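PDB 7D55: putative N-acetylmuramoyl-L-alanine amidase from Enterococcus phage phiM1EF22, which probably anchors a phage lysin to the enterococcal cell wall through this tetrameric cell binding domain, the full enzyme presumably cleaving the muramoyl-alanine amide bond. Local coordinates for residues A[9-14]-A[19-24]; A[3-8]-A[63-68]. One frame throughout, in Å; residues are numbered along the deposited sequence.

Contact 1. Residues A[9-14]-A[19-24]; sequences INSKTG and NGDAWT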
# COMPACT_ATOMS: atom_id res chain seq x y z
N ILE A 9 3.75 -19.51 16.48
CA ILE A 9 3.53 -18.53 17.53
C ILE A 9 3.65 -19.24 18.86
O ILE A 9 3.33 -20.43 18.98
CB ILE A 9 2.15 -17.82 17.37
CG1 ILE A 9 1.98 -16.70 18.40
CG2 ILE A 9 1.00 -18.81 17.50
CD1 ILE A 9 0.80 -15.79 18.11
N ASN A 10 4.15 -18.53 19.86
CA ASN A 10 4.20 -19.06 21.22
C ASN A 10 2.81 -18.88 21.84
O ASN A 10 2.36 -17.75 22.04
CB ASN A 10 5.24 -18.29 22.03
CG ASN A 10 5.47 -18.89 23.41
OD1 ASN A 10 4.52 -19.19 24.14
ND2 ASN A 10 6.73 -19.02 23.79
N SER A 11 2.15 -20.00 22.15
CA SER A 11 0.77 -19.94 22.64
C SER A 11 0.67 -19.33 24.04
O SER A 11 -0.42 -18.87 24.42
CB SER A 11 0.16 -21.33 22.65
OG SER A 11 0.83 -22.19 23.56
N LYS A 12 1.75 -19.33 24.81
CA LYS A 12 1.69 -18.79 26.17
C LYS A 12 2.04 -17.31 26.23
O LYS A 12 1.63 -16.64 27.18
CB LYS A 12 2.62 -19.57 27.11
CG LYS A 12 2.29 -21.05 27.23
CD LYS A 12 3.12 -21.71 28.33
CE LYS A 12 3.55 -23.12 27.95
NZ LYS A 12 2.52 -24.14 28.29
N THR A 13 2.79 -16.79 25.26
CA THR A 13 3.19 -15.40 25.26
C THR A 13 2.63 -14.58 24.11
O THR A 13 2.68 -13.34 24.18
CB THR A 13 4.72 -15.27 25.25
OG1 THR A 13 5.23 -15.77 24.01
CG2 THR A 13 5.34 -16.05 26.40
N GLY A 14 2.10 -15.21 23.06
CA GLY A 14 1.64 -14.48 21.91
C GLY A 14 2.72 -13.90 21.03
O GLY A 14 2.42 -13.10 20.13
N ASN A 19 10.24 -21.45 16.69
CA ASN A 19 9.85 -22.74 17.22
C ASN A 19 8.60 -22.66 18.08
O ASN A 19 8.47 -23.36 19.08
CB ASN A 19 11.00 -23.40 17.98
CG ASN A 19 10.89 -24.90 17.99
OD1 ASN A 19 10.09 -25.48 17.24
ND2 ASN A 19 11.67 -25.55 18.84
N GLY A 20 7.67 -21.79 17.70
CA GLY A 20 6.43 -21.68 18.43
C GLY A 20 5.70 -23.01 18.50
O GLY A 20 5.81 -23.85 17.60
N ASP A 21 4.96 -23.20 19.58
CA ASP A 21 4.24 -24.44 19.80
C ASP A 21 2.86 -24.46 19.15
O ASP A 21 2.19 -25.49 19.19
CB ASP A 21 4.07 -24.70 21.30
CG ASP A 21 3.20 -23.65 21.96
OD1 ASP A 21 3.48 -22.45 21.80
OD2 ASP A 21 2.22 -24.03 22.63
N ALA A 22 2.43 -23.33 18.58
CA ALA A 22 1.15 -23.25 17.89
C ALA A 22 1.36 -22.49 16.59
O ALA A 22 2.48 -22.05 16.27
CB ALA A 22 0.07 -22.64 18.81
N TRP A 23 0.29 -22.33 15.82
CA TRP A 23 0.34 -21.68 14.53
C TRP A 23 -0.71 -20.59 14.47
O TRP A 23 -1.78 -20.72 15.08
CB TRP A 23 0.12 -22.69 13.38
CG TRP A 23 1.23 -23.68 13.32
CD1 TRP A 23 1.40 -24.77 14.12
CD2 TRP A 23 2.37 -23.64 12.46
NE1 TRP A 23 2.57 -25.43 13.80
CE2 TRP A 23 3.18 -24.74 12.78
CE3 TRP A 23 2.78 -22.78 11.44
CZ2 TRP A 23 4.38 -25.00 12.12
CZ3 TRP A 23 3.97 -23.05 10.77
CH2 TRP A 23 4.76 -24.14 11.12
N THR A 24 -0.41 -19.52 13.73
CA THR A 24 -1.37 -18.47 13.45
C THR A 24 -1.36 -18.13 11.97
O THR A 24 -0.34 -18.22 11.28
CB THR A 24 -1.10 -17.19 14.24
OG1 THR A 24 -2.16 -16.25 13.99
CG2 THR A 24 0.25 -16.58 13.85
O HOH W 1 4.35 -22.19 24.75

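Contact 2. Residues A[3-8]-A[63-68]; sequences CLYERP and KEWNKN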
# COMPACT_ATOMS: atom_id res chain seq x y z
N CYS A 3 -1.21 -12.05 0.35
CA CYS A 3 -1.34 -13.48 0.60
C CYS A 3 -1.75 -13.69 2.04
O CYS A 3 -1.64 -12.80 2.88
CB CYS A 3 -0.05 -14.24 0.28
SG CYS A 3 1.38 -13.84 1.30
N LEU A 4 -2.28 -14.88 2.30
CA LEU A 4 -2.44 -15.42 3.65
C LEU A 4 -1.46 -16.57 3.81
O LEU A 4 -1.16 -17.28 2.84
CB LEU A 4 -3.86 -15.94 3.87
CG LEU A 4 -4.95 -14.87 3.88
CD1 LEU A 4 -6.33 -15.48 3.64
CD2 LEU A 4 -4.91 -14.11 5.20
N TYR A 5 -0.97 -16.76 5.03
CA TYR A 5 -0.06 -17.87 5.30
C TYR A 5 -0.16 -18.19 6.78
O TYR A 5 -0.77 -17.46 7.56
CB TYR A 5 1.39 -17.54 4.89
CG TYR A 5 2.02 -16.41 5.67
CD1 TYR A 5 1.82 -15.09 5.30
CD2 TYR A 5 2.85 -16.67 6.77
CE1 TYR A 5 2.41 -14.05 6.01
CE2 TYR A 5 3.46 -15.64 7.48
CZ TYR A 5 3.23 -14.33 7.10
OH TYR A 5 3.81 -13.30 7.80
N GLU A 6 0.46 -19.30 7.17
CA GLU A 6 0.52 -19.69 8.57
C GLU A 6 1.98 -19.70 9.03
O GLU A 6 2.87 -20.02 8.24
CB GLU A 6 -0.09 -21.07 8.76
CG GLU A 6 -1.59 -21.08 8.57
CD GLU A 6 -2.18 -22.48 8.58
OE1 GLU A 6 -2.80 -22.88 7.58
OE2 GLU A 6 -2.02 -23.18 9.58
N ARG A 7 2.20 -19.37 10.30
CA ARG A 7 3.55 -19.34 10.85
C ARG A 7 3.48 -19.59 12.35
O ARG A 7 2.41 -19.41 12.97
CB ARG A 7 4.27 -18.02 10.52
CG ARG A 7 3.58 -16.78 11.08
CD ARG A 7 4.33 -16.24 12.28
NE ARG A 7 5.65 -15.75 11.88
CZ ARG A 7 6.81 -16.16 12.39
NH1 ARG A 7 6.85 -17.09 13.34
NH2 ARG A 7 7.95 -15.63 11.92
N PRO A 8 4.58 -20.03 12.97
CA PRO A 8 4.52 -20.41 14.39
C PRO A 8 4.38 -19.22 15.33
O PRO A 8 4.85 -18.11 15.07
CB PRO A 8 5.86 -21.12 14.62
CG PRO A 8 6.28 -21.58 13.26
CD PRO A 8 5.84 -20.48 12.33
N LYS A 63 1.80 -27.15 4.44
CA LYS A 63 2.46 -28.07 3.53
C LYS A 63 3.61 -27.38 2.81
O LYS A 63 4.66 -28.00 2.59
CB LYS A 63 1.43 -28.63 2.53
CG LYS A 63 2.00 -29.60 1.52
CD LYS A 63 0.90 -30.24 0.69
CE LYS A 63 1.47 -31.29 -0.27
NZ LYS A 63 2.56 -30.72 -1.11
N GLU A 64 3.45 -26.10 2.46
CA GLU A 64 4.42 -25.32 1.70
C GLU A 64 5.42 -24.59 2.60
O GLU A 64 6.63 -24.60 2.34
CB GLU A 64 3.68 -24.28 0.84
CG GLU A 64 2.87 -24.83 -0.32
CD GLU A 64 1.46 -25.24 0.07
OE1 GLU A 64 1.07 -26.39 -0.25
OE2 GLU A 64 0.74 -24.42 0.68
N TRP A 65 4.93 -23.92 3.64
CA TRP A 65 5.77 -23.09 4.50
C TRP A 65 5.65 -23.63 5.92
O TRP A 65 4.55 -23.63 6.49
CB TRP A 65 5.29 -21.64 4.48
CG TRP A 65 5.51 -20.87 3.21
CD1 TRP A 65 5.97 -21.34 2.01
CD2 TRP A 65 5.28 -19.47 3.04
NE1 TRP A 65 6.03 -20.30 1.10
CE2 TRP A 65 5.61 -19.15 1.71
CE3 TRP A 65 4.81 -18.47 3.89
CZ2 TRP A 65 5.49 -17.85 1.21
CZ3 TRP A 65 4.70 -17.19 3.40
CH2 TRP A 65 5.03 -16.88 2.07
N ASN A 66 6.77 -24.05 6.50
CA ASN A 66 6.75 -24.64 7.83
C ASN A 66 8.15 -24.50 8.43
O ASN A 66 9.02 -23.85 7.85
CB ASN A 66 6.27 -26.09 7.75
CG ASN A 66 7.06 -26.89 6.75
OD1 ASN A 66 8.28 -26.98 6.84
ND2 ASN A 66 6.37 -27.48 5.77
N LYS A 67 8.38 -25.13 9.58
CA LYS A 67 9.68 -24.95 10.23
C LYS A 67 10.81 -25.57 9.44
O LYS A 67 11.97 -25.18 9.61
CB LYS A 67 9.65 -25.50 11.66
CG LYS A 67 8.64 -24.78 12.55
CD LYS A 67 8.61 -25.38 13.94
CE LYS A 67 7.56 -24.69 14.78
NZ LYS A 67 7.33 -25.47 16.06
N ASN A 68 10.50 -26.52 8.57
CA ASN A 68 11.50 -27.14 7.73
C ASN A 68 11.74 -26.34 6.45
O ASN A 68 12.77 -26.54 5.80
CB ASN A 68 11.04 -28.56 7.40
CG ASN A 68 12.15 -29.43 6.89
OD1 ASN A 68 12.02 -30.03 5.83
ND2 ASN A 68 13.25 -29.51 7.64
O HOH W 2 2.31 -21.73 6.35

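Contact 1. Residues A[9-14]-A[19-24]
I9 pairs with A22 where strands 3-9 and 22-28 run antiparallel, at a classic beta bulge: D21 and A22 together face I9. The evidence lies in the backbone bonds, I9 N to A22 O at 2.8 Å and A22 N to I9 O at 3.1 Å, whereas D21 N approaches I9 O at too poor an angle to bond.

Polar side-chain bonds join the bulge to the turn that follows I9. The D21 carboxylate faces S11 with both oxygens, and the secure bond is from S11 N, which points almost straight (177°) at the syn lone pair of D21 OD1, 2.8 Å away. S11 OG comes within 2.5 Å of D21 OD2, so short that this second bond is doubtful in detail. With chi1 of 65°, D21 CG sits between its backbone N and carbonyl carbon, which brings the carboxylate to S11. N10 OD1 forms an Asx turn by accepting K12 N in the carbonyl plane, while T13 N approaches from above it; N10 ND2 is held by E17.

Apolar contact is slighter. I9 and A22 project from one face of the sheet, I9 CG2 lying 4.2 Å from A22 CB, and I9 CB meets T24 CG2. A water donates to N10 OD1 at 3.1 Å and, weakly, to D21 OD1.

Contact 2. Residues A[3-8]-A[63-68]
Strand 3-9, an inner strand of the mixed sheet, is flanked here by the loop between strand 59-60 and helix 71-78. Over their touching parts the two segments run nearly parallel, 7° apart, but E6 and W65, with CA atoms 7.5 Å from each other, are too far apart for direct strand pairing.

Aromatic packing carries the Y5 end of the contact. The outer corner of the W65 six-membered ring, CE3 and CZ3, reaches the root of the Y5 side chain, and W65 CZ3 lies 3.6 Å from Y5 CG. The ring planes meet obliquely at 56° with centroids 5.4 Å apart, while Y5 CD2 lies in the W65 plane at its edge. Y5 chi1 of 64° places CG between the backbone N and carbonyl carbon, which sets CB and CG against W65 CZ3 and CE3; farther out, Y5 OH bonds to E76. W65 also stacks on Y60, meets W71 and packs on V44 of the second subunit.

At the other end, the K67 side chain runs alongside the P8 ring, the two pointing opposite ways. The extended K67 chain lays CE against P8 CG at 3.7 Å and CG against the same carbon at 4.0 Å. Its ammonium goes beyond the proline to N19 OD1 and G20 O.

Between these apolar contacts, water 2 lies between the backbones, 2.6 Å from E6 O and 2.9 Å from W65 O, and can donate to either, though its protons may be shared with acceptors elsewhere.

The chemistry divides the work: carbon surfaces supply the direct side-chain contact, while a water can bridge two carbonyl oxygens that could not bond to one another. Because K67 packs its methylenes on P8 and hydrogen-bonds through NZ, this one side chain ties the loop to two places in the fold.

In the fold
Contact 1 and contact 2 have centres 13 Å apart and meet on the same mixed sheet, through the neighbouring antiparallel strands 3-9 and 22-28. Along the chain, contact 1 is nested within the loop closed by contact 2: 3-8 leads directly into 9-14, then 19-24, and 63-68 returns much later. They touch through T24 N to R7 O (2.9 Å) and G20 O to K67 NZ (2.7 Å), both probable hydrogen bonds, and W23 packs on R7 and P8. Contact 1 lies at the end of these two inner strands, where the chain turns from one to the other, and is partly buried, whereas contact 2 is buried and also reaches the second subunit, linking the sheet to the tetramer.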